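Local structure of uncharacterized protein Atu1656/AGR_C_3050 (Agrobacterium tumefaciens, 2OJH) at residues I26-R30 against D282-F286. The protein is of unknown function but belongs to the TolB family and folds as a six-bladed beta-propeller, a scaffold that commonly serves in protein binding. Numbering follows the deposited sequence.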
loop_
_atom_site.group_PDB
_atom_site.type_symbol
_atom_site.label_atom_id
_atom_site.label_comp_id
_atom_site.label_asym_id
_atom_site.label_seq_id
_atom_site.Cartn_x
_atom_site.Cartn_y
_atom_site.Cartn_z
ATOM N N ILE A 26 -8.323 -2.602 -12.855
ATOM C CA ILE A 26 -7.127 -1.860 -13.244
ATOM C C ILE A 26 -7.569 -0.612 -13.967
ATOM O O ILE A 26 -8.539 -0.657 -14.722
ATOM C CB ILE A 26 -6.293 -2.725 -14.194
ATOM C CG1 ILE A 26 -5.596 -3.838 -13.396
ATOM C CG2 ILE A 26 -5.325 -1.860 -15.003
ATOM C CD1 ILE A 26 -5.100 -4.986 -14.330
ATOM N N PHE A 27 -6.915 0.515 -13.691
ATOM C CA PHE A 27 -7.230 1.762 -14.371
ATOM C C PHE A 27 -5.939 2.221 -15.034
ATOM O O PHE A 27 -4.856 2.227 -14.406
ATOM C CB PHE A 27 -7.690 2.804 -13.374
ATOM C CG PHE A 27 -8.141 4.103 -13.992
ATOM C CD1 PHE A 27 -9.410 4.226 -14.513
ATOM C CD2 PHE A 27 -7.293 5.219 -14.007
ATOM C CE1 PHE A 27 -9.849 5.443 -15.098
ATOM C CE2 PHE A 27 -7.697 6.414 -14.556
ATOM C CZ PHE A 27 -8.993 6.541 -15.104
ATOM N N ASN A 28 -6.065 2.595 -16.302
ATOM C CA ASN A 28 -4.939 3.093 -17.065
ATOM C C ASN A 28 -5.030 4.610 -17.033
ATOM O O ASN A 28 -5.993 5.187 -17.524
ATOM C CB ASN A 28 -4.967 2.532 -18.495
ATOM C CG ASN A 28 -3.784 3.015 -19.343
ATOM O OD1 ASN A 28 -3.510 4.209 -19.411
ATOM N ND2 ASN A 28 -3.088 2.077 -20.004
ATOM N N ILE A 29 -4.035 5.265 -16.435
ATOM C CA ILE A 29 -4.074 6.714 -16.324
ATOM C C ILE A 29 -3.737 7.465 -17.617
ATOM O O ILE A 29 -4.002 8.661 -17.720
ATOM C CB ILE A 29 -3.183 7.249 -15.163
ATOM C CG1 ILE A 29 -1.686 6.999 -15.438
ATOM C CG2 ILE A 29 -3.632 6.670 -13.797
ATOM C CD1 ILE A 29 -0.737 8.023 -14.661
ATOM N N ARG A 30 -3.167 6.772 -18.600
ATOM C CA ARG A 30 -2.854 7.400 -19.881
ATOM C C ARG A 30 -4.082 7.468 -20.805
ATOM O O ARG A 30 -4.376 8.502 -21.390
ATOM C CB ARG A 30 -1.700 6.648 -20.569
ATOM C CG ARG A 30 -0.463 6.461 -19.678
ATOM C CD ARG A 30 0.001 7.780 -19.041
ATOM N NE ARG A 30 1.162 7.566 -18.180
ATOM C CZ ARG A 30 1.679 8.476 -17.364
ATOM N NH1 ARG A 30 1.147 9.694 -17.279
ATOM N NH2 ARG A 30 2.741 8.171 -16.631
ATOM N N ASP A 282 5.119 -0.510 -15.542
ATOM C CA ASP A 282 5.177 0.498 -16.611
ATOM C C ASP A 282 4.695 1.894 -16.199
ATOM O O ASP A 282 4.815 2.834 -16.981
ATOM C CB ASP A 282 4.432 0.031 -17.876
ATOM C CG ASP A 282 2.898 -0.076 -17.690
ATOM O OD1 ASP A 282 2.286 0.579 -16.795
ATOM O OD2 ASP A 282 2.281 -0.821 -18.493
ATOM N N GLY A 283 4.114 2.021 -15.009
ATOM C CA GLY A 283 3.668 3.337 -14.519
ATOM C C GLY A 283 2.470 3.960 -15.236
ATOM O O GLY A 283 2.133 5.127 -14.983
ATOM N N ASP A 284 1.785 3.190 -16.086
ATOM C CA ASP A 284 0.618 3.715 -16.811
ATOM C C ASP A 284 -0.694 3.254 -16.209
ATOM O O ASP A 284 -1.747 3.830 -16.504
ATOM C CB ASP A 284 0.655 3.288 -18.275
ATOM C CG ASP A 284 1.894 3.820 -18.992
ATOM O OD1 ASP A 284 2.340 4.949 -18.678
ATOM O OD2 ASP A 284 2.402 3.102 -19.851
ATOM N N GLU A 285 -0.623 2.231 -15.366
ATOM C CA GLU A 285 -1.839 1.614 -14.833
ATOM C C GLU A 285 -1.643 1.276 -13.377
ATOM O O GLU A 285 -0.518 0.985 -12.951
ATOM C CB GLU A 285 -2.180 0.315 -15.581
ATOM C CG GLU A 285 -2.325 0.501 -17.061
ATOM C CD GLU A 285 -2.690 -0.768 -17.818
ATOM O OE1 GLU A 285 -2.175 -1.855 -17.498
ATOM O OE2 GLU A 285 -3.466 -0.636 -18.775
ATOM N N PHE A 286 -2.727 1.327 -12.613
ATOM C CA PHE A 286 -2.669 0.794 -11.250
ATOM C C PHE A 286 -3.829 -0.173 -10.970
ATOM O O PHE A 286 -4.910 -0.053 -11.583
ATOM C CB PHE A 286 -2.609 1.953 -10.237
ATOM C CG PHE A 286 -3.820 2.830 -10.257
ATOM C CD1 PHE A 286 -4.940 2.449 -9.545
ATOM C CD2 PHE A 286 -3.827 4.047 -10.959
ATOM C CE1 PHE A 286 -6.081 3.215 -9.543
ATOM C CE2 PHE A 286 -4.973 4.853 -10.963
ATOM C CZ PHE A 286 -6.098 4.448 -10.259
HETATM O O HOH W 1 4.665 5.496 -17.631
#
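This is an antiparallel strand pairing that closes the ring of a six-bladed beta-propeller: strand 22-28, near the N-terminus, lies between strand 33-40 and the C-terminal strand 285-291 in one blade, so the two ends of the chain share a sheet, as in the Velcro closure known from propellers. Phe-27 and Phe-286 form the hydrogen-bonded pair, with Phe-27 N to Phe-286 O at 3.0 Å and Phe-286 N to Phe-27 O at 2.9 Å. Next comes the non-hydrogen-bonded pair Asn-28 and Glu-285, whose CA atoms are 4.1 Å apart. Beyond it, the backbone hydrogen bond from Ile-29 N to Asp-284 O (2.7 Å) carries the pairing past the end of strand 22-28.

The two faces differ. On one, Phe-27 CB sits over the Phe-286 ring, 4.2 Å from its centroid, in a CH-pi contact, while Ile-29 CG2 meets the edge of that ring at CE2 (3.6 Å). On the other, Asn-28 ND2 donates to Glu-285 OE2 (3.0 Å), Asn-28 OD1 accepts from Arg-30 N (2.7 Å) in an Asx turn, and Ile-26 CG2 lies 3.9 Å from Glu-285 CB.

Where the strands give way to turns, Arg-30 NE makes a salt bridge to Asp-284 OD1 (2.9 Å), and its NH1 reaches Asp-229. A water donates to both Asp-284 OD1 and Asp-282 O. Main-chain hydrogen bonds thus set the register of the closure; the aromatic face packs on Leu-264 and Phe-265 in the preceding blade, and the mixed polar and apolar face of Ile-26 and Glu-285 meets Trp-49 in the next.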